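PDB 5VBB: RNA pseudouridylate synthase domain-containing protein 1, which probably binds RNA and converts selected uridines to pseudouridine, as a member of the RluA family of pseudouridine synthases. Local coordinates for residues T113-G119 against N140-T146; L148-E152 against Q245-L250; H128-I132 against T173-H179. One frame throughout, in Å; residues are numbered along the deposited sequence.

Contact 1: residues T113-G119 against N140-T146. With SO4 (sulfate ion), chain D.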
loop_
_atom_site.group_PDB
_atom_site.type_symbol
_atom_site.label_atom_id
_atom_site.label_comp_id
_atom_site.label_asym_id
_atom_site.label_seq_id
_atom_site.Cartn_x
_atom_site.Cartn_y
_atom_site.Cartn_z
ATOM N N THR A 113 -16.876 -2.328 -1.962
ATOM C CA THR A 113 -16.701 -0.955 -1.479
ATOM C C THR A 113 -16.641 -1.111 0.026
ATOM O O THR A 113 -17.550 -1.697 0.597
ATOM C CB THR A 113 -17.893 -0.084 -1.883
ATOM O OG1 THR A 113 -17.944 -0.034 -3.294
ATOM C CG2 THR A 113 -17.773 1.313 -1.373
ATOM N N ILE A 114 -15.578 -0.654 0.671
ATOM C CA ILE A 114 -15.432 -0.778 2.131
ATOM C C ILE A 114 -15.498 0.625 2.647
ATOM O O ILE A 114 -14.597 1.434 2.382
ATOM C CB ILE A 114 -14.127 -1.445 2.575
ATOM C CG1 ILE A 114 -13.824 -2.704 1.718
ATOM C CG2 ILE A 114 -14.253 -1.775 4.066
ATOM C CD1 ILE A 114 -12.475 -3.224 1.841
ATOM N N SER A 115 -16.561 0.927 3.362
ATOM C CA SER A 115 -16.848 2.293 3.798
ATOM C C SER A 115 -16.876 2.471 5.315
ATOM O O SER A 115 -17.085 3.593 5.748
ATOM C CB SER A 115 -18.198 2.702 3.216
ATOM O OG SER A 115 -19.238 1.874 3.714
ATOM N N HIS A 116 -16.676 1.407 6.121
ATOM C CA HIS A 116 -16.719 1.528 7.587
ATOM C C HIS A 116 -15.715 2.565 8.021
ATOM O O HIS A 116 -14.572 2.531 7.567
ATOM C CB HIS A 116 -16.338 0.225 8.301
ATOM C CG HIS A 116 -17.253 -0.939 8.083
ATOM N ND1 HIS A 116 -18.587 -0.769 7.762
ATOM C CD2 HIS A 116 -16.982 -2.261 8.162
ATOM C CE1 HIS A 116 -19.084 -1.992 7.657
ATOM N NE2 HIS A 116 -18.141 -2.919 7.869
ATOM N N ALA A 117 -16.134 3.473 8.902
ATOM C CA ALA A 117 -15.276 4.542 9.401
ATOM C C ALA A 117 -14.174 3.941 10.295
ATOM O O ALA A 117 -14.410 2.932 10.947
ATOM C CB ALA A 117 -16.103 5.572 10.156
ATOM N N ILE A 118 -12.975 4.561 10.276
ATOM C CA ILE A 118 -11.792 4.135 11.015
ATOM C C ILE A 118 -11.500 5.147 12.089
ATOM O O ILE A 118 -11.409 6.323 11.805
ATOM C CB ILE A 118 -10.594 3.921 10.061
ATOM C CG1 ILE A 118 -10.950 2.804 9.069
ATOM C CG2 ILE A 118 -9.308 3.564 10.841
ATOM C CD1 ILE A 118 -9.922 2.466 7.986
ATOM N N GLY A 119 -11.400 4.679 13.320
ATOM C CA GLY A 119 -11.025 5.498 14.459
ATOM C C GLY A 119 -9.750 4.976 15.075
ATOM O O GLY A 119 -9.144 4.019 14.577
ATOM N N ASN A 140 -13.152 8.709 17.861
ATOM C CA ASN A 140 -13.010 9.722 16.814
ATOM C C ASN A 140 -12.954 9.075 15.415
ATOM O O ASN A 140 -11.979 9.223 14.675
ATOM C CB ASN A 140 -11.770 10.612 17.105
ATOM C CG ASN A 140 -11.772 11.946 16.382
ATOM O OD1 ASN A 140 -12.821 12.572 16.173
ATOM N ND2 ASN A 140 -10.592 12.453 16.037
ATOM N N PRO A 141 -14.018 8.337 15.038
ATOM C CA PRO A 141 -14.031 7.719 13.713
ATOM C C PRO A 141 -13.981 8.787 12.602
ATOM O O PRO A 141 -14.553 9.882 12.733
ATOM C CB PRO A 141 -15.317 6.908 13.725
ATOM C CG PRO A 141 -16.221 7.641 14.715
ATOM C CD PRO A 141 -15.294 8.110 15.765
ATOM N N LYS A 142 -13.239 8.480 11.529
ATOM C CA LYS A 142 -13.008 9.409 10.444
ATOM C C LYS A 142 -13.412 8.825 9.113
ATOM O O LYS A 142 -13.493 7.604 8.982
ATOM C CB LYS A 142 -11.532 9.821 10.409
ATOM C CG LYS A 142 -11.170 10.897 11.416
ATOM C CD LYS A 142 -9.712 11.247 11.260
ATOM C CE LYS A 142 -9.091 11.882 12.483
ATOM N NZ LYS A 142 -7.650 12.187 12.221
ATOM N N PRO A 143 -13.689 9.709 8.120
ATOM C CA PRO A 143 -14.141 9.233 6.801
ATOM C C PRO A 143 -13.261 8.213 6.175
ATOM O O PRO A 143 -12.034 8.378 6.141
ATOM C CB PRO A 143 -14.119 10.487 5.933
ATOM C CG PRO A 143 -14.119 11.610 6.863
ATOM C CD PRO A 143 -13.553 11.180 8.136
ATOM N N SER A 144 -13.863 7.185 5.636
ATOM C CA SER A 144 -13.073 6.093 5.110
ATOM C C SER A 144 -13.710 5.461 3.926
ATOM O O SER A 144 -14.914 5.206 3.951
ATOM C CB SER A 144 -12.859 5.045 6.201
ATOM O OG SER A 144 -12.401 5.599 7.425
ATOM N N LEU A 145 -12.920 5.173 2.904
ATOM C CA LEU A 145 -13.435 4.495 1.721
ATOM C C LEU A 145 -12.309 3.790 0.990
ATOM O O LEU A 145 -11.369 4.446 0.516
ATOM C CB LEU A 145 -14.116 5.466 0.781
ATOM C CG LEU A 145 -14.782 4.835 -0.482
ATOM C CD1 LEU A 145 -15.756 3.780 -0.132
ATOM C CD2 LEU A 145 -15.512 5.837 -1.208
ATOM N N THR A 146 -12.435 2.470 0.861
ATOM C CA THR A 146 -11.505 1.612 0.138
ATOM C C THR A 146 -12.272 0.808 -0.883
ATOM O O THR A 146 -13.219 0.087 -0.542
ATOM C CB THR A 146 -10.735 0.617 1.039
ATOM O OG1 THR A 146 -9.993 1.309 2.013
ATOM C CG2 THR A 146 -9.751 -0.235 0.242
HETATM S S SO4 D . -6.032 9.181 10.948
HETATM O O1 SO4 D . -6.330 9.451 12.351
HETATM O O2 SO4 D . -6.299 10.385 10.132
HETATM O O3 SO4 D . -6.803 8.020 10.476
HETATM O O4 SO4 D . -4.643 8.847 10.846
#

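Contact 2: residues L148-E152 against Q245-L250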
loop_
_atom_site.group_PDB
_atom_site.type_symbol
_atom_site.label_atom_id
_atom_site.label_comp_id
_atom_site.label_asym_id
_atom_site.label_seq_id
_atom_site.Cartn_x
_atom_site.Cartn_y
_atom_site.Cartn_z
ATOM N N LEU A 148 -12.093 -2.240 -3.340
ATOM C CA LEU A 148 -11.347 -3.508 -3.446
ATOM C C LEU A 148 -11.837 -4.246 -4.688
ATOM O O LEU A 148 -13.026 -4.548 -4.777
ATOM C CB LEU A 148 -11.620 -4.355 -2.189
ATOM C CG LEU A 148 -10.931 -5.719 -2.030
ATOM C CD1 LEU A 148 -10.834 -6.101 -0.581
ATOM C CD2 LEU A 148 -11.688 -6.875 -2.760
ATOM N N VAL A 149 -10.921 -4.639 -5.563
ATOM C CA VAL A 149 -11.204 -5.427 -6.767
ATOM C C VAL A 149 -10.421 -6.767 -6.645
ATOM O O VAL A 149 -9.182 -6.775 -6.520
ATOM C CB VAL A 149 -10.804 -4.636 -8.049
ATOM C CG1 VAL A 149 -11.053 -5.457 -9.310
ATOM C CG2 VAL A 149 -11.567 -3.314 -8.138
ATOM N N VAL A 150 -11.127 -7.880 -6.757
ATOM C CA VAL A 150 -10.500 -9.191 -6.657
ATOM C C VAL A 150 -9.851 -9.536 -8.000
ATOM O O VAL A 150 -10.535 -9.538 -9.010
ATOM C CB VAL A 150 -11.491 -10.276 -6.201
ATOM C CG1 VAL A 150 -10.804 -11.616 -6.079
ATOM C CG2 VAL A 150 -12.140 -9.918 -4.870
ATOM N N LEU A 151 -8.533 -9.823 -8.003
ATOM C CA LEU A 151 -7.801 -10.143 -9.220
ATOM C C LEU A 151 -7.755 -11.639 -9.440
ATOM O O LEU A 151 -8.000 -12.118 -10.550
ATOM C CB LEU A 151 -6.387 -9.593 -9.142
ATOM C CG LEU A 151 -6.270 -8.109 -8.965
ATOM C CD1 LEU A 151 -4.828 -7.743 -8.653
ATOM C CD2 LEU A 151 -6.879 -7.351 -10.162
ATOM N N GLU A 152 -7.404 -12.394 -8.390
ATOM C CA GLU A 152 -7.252 -13.836 -8.503
ATOM C C GLU A 152 -7.522 -14.525 -7.188
ATOM O O GLU A 152 -7.361 -13.926 -6.137
ATOM C CB GLU A 152 -5.770 -14.189 -8.903
ATOM C CG GLU A 152 -5.376 -14.039 -10.380
ATOM C CD GLU A 152 -3.917 -14.312 -10.726
ATOM O OE1 GLU A 152 -3.049 -13.772 -10.011
ATOM O OE2 GLU A 152 -3.634 -15.057 -11.696
ATOM N N GLN A 245 -9.999 -11.046 -12.576
ATOM C CA GLN A 245 -9.845 -9.817 -13.369
ATOM C C GLN A 245 -8.414 -9.605 -13.793
ATOM O O GLN A 245 -7.491 -10.065 -13.136
ATOM C CB GLN A 245 -10.380 -8.602 -12.564
ATOM C CG GLN A 245 -11.887 -8.560 -12.609
ATOM C CD GLN A 245 -12.543 -7.576 -11.682
ATOM O OE1 GLN A 245 -13.009 -6.493 -12.117
ATOM N NE2 GLN A 245 -12.756 -8.033 -10.427
ATOM N N SER A 246 -8.245 -8.875 -14.889
ATOM C CA SER A 246 -6.944 -8.574 -15.470
ATOM C C SER A 246 -6.345 -7.320 -14.816
ATOM O O SER A 246 -6.928 -6.247 -14.932
ATOM C CB SER A 246 -7.094 -8.316 -16.967
ATOM O OG SER A 246 -5.910 -7.763 -17.512
ATOM N N LEU A 247 -5.142 -7.430 -14.248
ATOM C CA LEU A 247 -4.471 -6.264 -13.678
ATOM C C LEU A 247 -4.038 -5.267 -14.744
ATOM O O LEU A 247 -4.077 -4.070 -14.471
ATOM C CB LEU A 247 -3.266 -6.708 -12.846
ATOM C CG LEU A 247 -2.487 -5.641 -12.105
ATOM C CD1 LEU A 247 -3.403 -4.801 -11.193
ATOM C CD2 LEU A 247 -1.405 -6.287 -11.296
ATOM N N ASP A 248 -3.605 -5.731 -15.938
ATOM C CA ASP A 248 -3.200 -4.821 -17.019
ATOM C C ASP A 248 -4.357 -3.918 -17.395
ATOM O O ASP A 248 -4.178 -2.710 -17.534
ATOM C CB ASP A 248 -2.774 -5.588 -18.281
ATOM C CG ASP A 248 -1.445 -6.297 -18.205
ATOM O OD1 ASP A 248 -0.551 -5.804 -17.490
ATOM O OD2 ASP A 248 -1.272 -7.309 -18.922
ATOM N N GLN A 249 -5.561 -4.510 -17.575
ATOM C CA GLN A 249 -6.740 -3.747 -17.901
ATOM C C GLN A 249 -7.126 -2.772 -16.799
ATOM O O GLN A 249 -7.532 -1.644 -17.099
ATOM C CB GLN A 249 -7.918 -4.696 -18.185
ATOM C CG GLN A 249 -7.712 -5.556 -19.440
ATOM C CD GLN A 249 -8.000 -4.774 -20.690
ATOM O OE1 GLN A 249 -7.130 -4.128 -21.261
ATOM N NE2 GLN A 249 -9.250 -4.731 -21.091
ATOM N N LEU A 250 -7.023 -3.200 -15.526
ATOM C CA LEU A 250 -7.350 -2.311 -14.421
ATOM C C LEU A 250 -6.353 -1.178 -14.337
ATOM O O LEU A 250 -6.757 -0.078 -14.005
ATOM C CB LEU A 250 -7.447 -3.063 -13.084
ATOM C CG LEU A 250 -8.649 -3.999 -12.992
ATOM C CD1 LEU A 250 -8.443 -4.995 -11.908
ATOM C CD2 LEU A 250 -9.948 -3.228 -12.763
#

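Contact 3: residues H128-I132 against T173-H179. With SO4 (sulfate ion), chain D; SO4 (sulfate ion), chain B.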
loop_
_atom_site.group_PDB
_atom_site.type_symbol
_atom_site.label_atom_id
_atom_site.label_comp_id
_atom_site.label_asym_id
_atom_site.label_seq_id
_atom_site.Cartn_x
_atom_site.Cartn_y
_atom_site.Cartn_z
ATOM N N HIS A 128 -2.696 -2.591 18.348
ATOM C CA HIS A 128 -3.475 -2.364 17.125
ATOM C C HIS A 128 -3.947 -0.910 17.182
ATOM O O HIS A 128 -4.938 -0.613 17.821
ATOM C CB HIS A 128 -4.657 -3.360 17.006
ATOM C CG HIS A 128 -4.427 -4.681 17.675
ATOM N ND1 HIS A 128 -3.476 -5.576 17.205
ATOM C CD2 HIS A 128 -5.024 -5.214 18.766
ATOM C CE1 HIS A 128 -3.508 -6.608 18.032
ATOM N NE2 HIS A 128 -4.440 -6.443 18.978
ATOM N N THR A 129 -3.188 -0.013 16.550
ATOM C CA THR A 129 -3.388 1.431 16.570
ATOM C C THR A 129 -4.808 1.856 16.188
ATOM O O THR A 129 -5.445 2.609 16.927
ATOM C CB THR A 129 -2.368 2.118 15.614
ATOM O OG1 THR A 129 -1.048 1.608 15.870
ATOM C CG2 THR A 129 -2.340 3.635 15.777
ATOM N N MET A 130 -5.317 1.315 15.088
ATOM C CA MET A 130 -6.581 1.722 14.503
ATOM C C MET A 130 -7.681 0.673 14.648
ATOM O O MET A 130 -7.403 -0.507 14.848
ATOM C CB MET A 130 -6.330 2.020 13.011
ATOM C CG MET A 130 -5.147 2.969 12.749
ATOM S SD MET A 130 -5.214 4.619 13.490
ATOM C CE MET A 130 -6.507 5.368 12.505
ATOM N N CYS A 131 -8.940 1.097 14.529
ATOM C CA CYS A 131 -10.099 0.208 14.638
ATOM C C CYS A 131 -11.260 0.688 13.798
ATOM O O CYS A 131 -11.335 1.848 13.445
ATOM C CB CYS A 131 -10.534 0.096 16.095
ATOM S SG CYS A 131 -10.887 1.691 16.868
ATOM N N ILE A 132 -12.221 -0.203 13.591
ATOM C CA ILE A 132 -13.461 0.079 12.867
ATOM C C ILE A 132 -14.447 0.687 13.834
ATOM O O ILE A 132 -14.525 0.227 14.978
ATOM C CB ILE A 132 -14.033 -1.256 12.289
ATOM C CG1 ILE A 132 -13.064 -1.846 11.269
ATOM C CG2 ILE A 132 -15.390 -1.070 11.675
ATOM C CD1 ILE A 132 -13.017 -1.079 9.898
ATOM N N THR A 173 -4.886 6.205 8.818
ATOM C CA THR A 173 -3.698 5.419 9.186
ATOM C C THR A 173 -4.037 3.930 9.105
ATOM O O THR A 173 -5.134 3.547 9.469
ATOM C CB THR A 173 -3.210 5.840 10.578
ATOM O OG1 THR A 173 -2.687 7.161 10.491
ATOM C CG2 THR A 173 -2.150 4.873 11.155
ATOM N N HIS A 174 -3.160 3.114 8.517
ATOM C CA HIS A 174 -3.373 1.661 8.338
ATOM C C HIS A 174 -4.731 1.322 7.675
ATOM O O HIS A 174 -5.279 0.244 7.905
ATOM C CB HIS A 174 -3.266 0.934 9.671
ATOM C CG HIS A 174 -1.999 1.187 10.430
ATOM N ND1 HIS A 174 -1.944 0.997 11.791
ATOM C CD2 HIS A 174 -0.790 1.609 10.001
ATOM C CE1 HIS A 174 -0.694 1.263 12.147
ATOM N NE2 HIS A 174 0.027 1.659 11.110
ATOM N N GLN A 175 -5.278 2.237 6.875
ATOM C CA GLN A 175 -6.607 2.052 6.267
ATOM C C GLN A 175 -6.834 0.731 5.594
ATOM O O GLN A 175 -7.826 0.063 5.859
ATOM C CB GLN A 175 -6.857 3.113 5.217
ATOM C CG GLN A 175 -8.215 2.967 4.563
ATOM C CD GLN A 175 -8.728 4.212 3.911
ATOM O OE1 GLN A 175 -8.582 5.334 4.421
ATOM N NE2 GLN A 175 -9.347 4.058 2.762
ATOM N N LEU A 176 -5.942 0.374 4.686
ATOM C CA LEU A 176 -6.128 -0.829 3.873
ATOM C C LEU A 176 -6.061 -2.063 4.748
ATOM O O LEU A 176 -6.858 -2.983 4.593
ATOM C CB LEU A 176 -5.027 -0.885 2.791
ATOM C CG LEU A 176 -4.978 0.339 1.897
ATOM C CD1 LEU A 176 -3.810 0.285 0.983
ATOM C CD2 LEU A 176 -6.267 0.508 1.128
ATOM N N ARG A 177 -5.145 -2.055 5.713
ATOM C CA ARG A 177 -4.996 -3.199 6.594
ATOM C C ARG A 177 -6.176 -3.337 7.522
ATOM O O ARG A 177 -6.618 -4.453 7.797
ATOM C CB ARG A 177 -3.719 -3.065 7.414
ATOM C CG ARG A 177 -2.461 -3.124 6.561
ATOM C CD ARG A 177 -1.324 -2.411 7.244
ATOM N NE ARG A 177 -0.825 -3.234 8.348
ATOM C CZ ARG A 177 0.218 -2.940 9.114
ATOM N NH1 ARG A 177 0.889 -1.809 8.936
ATOM N NH2 ARG A 177 0.592 -3.768 10.074
ATOM N N VAL A 178 -6.697 -2.207 8.010
ATOM C CA VAL A 178 -7.844 -2.260 8.921
ATOM C C VAL A 178 -9.105 -2.696 8.173
ATOM O O VAL A 178 -9.883 -3.517 8.689
ATOM C CB VAL A 178 -8.021 -0.908 9.625
ATOM C CG1 VAL A 178 -9.348 -0.845 10.409
ATOM C CG2 VAL A 178 -6.833 -0.633 10.526
ATOM N N HIS A 179 -9.338 -2.104 6.996
ATOM C CA HIS A 179 -10.515 -2.410 6.194
ATOM C C HIS A 179 -10.554 -3.886 5.752
ATOM O O HIS A 179 -11.621 -4.498 5.801
ATOM C CB HIS A 179 -10.603 -1.493 4.982
ATOM C CG HIS A 179 -11.403 -0.226 5.184
ATOM N ND1 HIS A 179 -11.417 0.753 4.227
ATOM C CD2 HIS A 179 -12.188 0.169 6.219
ATOM C CE1 HIS A 179 -12.197 1.720 4.704
ATOM N NE2 HIS A 179 -12.731 1.368 5.875
HETATM S S SO4 D . -6.032 9.181 10.948
HETATM O O1 SO4 D . -6.330 9.451 12.351
HETATM O O2 SO4 D . -6.299 10.385 10.132
HETATM O O3 SO4 D . -6.803 8.020 10.476
HETATM O O4 SO4 D . -4.643 8.847 10.846
HETATM S S SO4 B . 4.109 -1.439 10.521
HETATM O O1 SO4 B . 2.704 -1.559 10.936
HETATM O O2 SO4 B . 4.692 -0.302 11.245
HETATM O O3 SO4 B . 4.846 -2.654 10.798
HETATM O O4 SO4 B . 4.183 -1.228 9.079
#

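Contact 1: residues T113-G119 against N140-T146
Ser144 lays its side chain over the bend at His116 and Ala117: its CB lies 3.3 Å from His116 O and its OG 3.6 Å from Ala117 CA. The same OG donates a hydrogen bond back to Lys142 O, 2.8 Å away, which spans Pro143. The two segments run antiparallel and pair through two separate hydrogen-bonded rungs, Ile114/Thr146 and Ile118/Lys142. In the first, Ile114 N to Thr146 O and Thr146 N to Ile114 O are both 2.8 Å. In the second, Lys142 N donates to Ile118 O (2.8 Å), while the return bond from Ile118 N to Lys142 O is weak at 3.3 Å. Between these rungs the hydrogen bonding is interrupted although the backbones stay close: Ser115 O and Ser144 O are two acceptors 3.2 Å apart, beside a CA-H...O contact from Ser115 CA to Ser144 O (3.5 Å). Apolar contacts flank the backbone, Thr113 CG2 on Leu145 CD1 at 3.4 Å and Ala117 CB on Pro141 CB at 3.9 Å. Thr146 OG1 pairs with His179 of helix 175-182, whose other ring nitrogen reaches His116 O. Lys142 carries its amino group away from the strand pair to a sulfate, with NZ 3.0 Å from O1 and 3.1 Å from O2; Arg120, Arg172 and Thr173 complete the site. Backbone hydrogen bonds thus hold the two segments together, while the basic cluster beside them binds an anion and is consistent with a place for an RNA phosphate.

Contact 2: residues L148-E152 against Q245-L250
The notch between Val149 and Leu151, alternate residues of strand 148-152, receives the tip of Leu250 from the first turn of the helix. Leu250 CD1 sits 3.3 Å from Leu151 CD2 and 3.7 Å from Val149 CG1, so a single methyl touches both walls. Leu151 is the larger bump: while one of its methyls meets Leu250, its CD1 lies 4.1 Å from Leu247 CD1, one turn earlier on the helix. Gln245 fills the space along the strand backbone. Its extended side chain runs past Leu151 and brings NE2 to 3.3 Å from Val149 CG1, where NE2 donates to Val150 O (3.0 Å) as well as to Ser110 O. Its own backbone N bonds to Leu151 O at 3.0 Å, with an almost straight N-H...O angle of 168°. One residue thereby holds the strand through both main chain and side chain. Ser246 turns away as N-cap, its OG accepting from Gln249 N at 3.3 Å, and caps the helix, whose Leu247 and Leu250 lie on the sheet. Leu165 of the adjoining strand 159-168 and Leu100 of strand 96-104, the next beyond it, continue the apolar floor beneath Leu250 and Leu247. Across from Lys163, Leu151 and Glu152 form a classic beta bulge. The arrangement is that of a serine-capped helix folding back onto an antiparallel sheet directly after strand 238-243, itself a neighbour of strand 146-156.

Contact 3: residues H128-I132 against T173-H179
Met130 adopts an all-m rotamer that curls it over the turn before the helix: CG lies 3.3 Å from Thr173 O, SD 3.7 Å from Thr173 CB, and CE 3.4 Å from O3 of the sulfate that Thr173 N and OG1 bind. Val178, in t, offers a methyl to each strand neighbour, CG2 to Met130 CB and CG1 to Ile132 CD1, both at 3.7 Å. The m,m rotamer of Ile132 also sets its CD1 4.0 Å from His179 CD2, at the ring edge. His174, the N-cap residue, has left-handed backbone angles (52°/27°). Its ring edge meets Thr129 OG1, 3.8 Å from CE1, and its ND1 bonds to Tyr193; its side chain also touches Asp67, the probable catalytic residue. No hydrogen bond joins the segments. Cys131 points away into its disulfide with Cys138. Strand 130-132, an outer strand next to 118-121, crosses helix 175-179 at -44° with axes 8.5 Å apart, laying the small three-stranded sheet against the helix.

In the fold
Contacts 1 and 3 lie close, with centres 9 Å apart, and are joined by His179 of contact 3, whose ring bridges Thr146 and His116 of contact 1 (ND1 to Thr146 OG1 2.7 Å, NE2 to His116 O 2.8 Å, both probable hydrogen bonds). They also share one sulfate, bound by Lys142 and Thr173. Contact 3 borders the presumed active site, the side chains of His174 and Asp67 being about 3 Å apart, while Arg177 pairs with Asp67 and holds a second sulfate; the side chain of Ile118 in contact 1 is about 11 Å from that of Asp67. Contact 2 is remote, its centre 23 Å from both others, yet Leu148 CD1 touches Ile114 CD1 at 4.1 Å where strands 111-114 and 146-156 are neighbours in the large sheet.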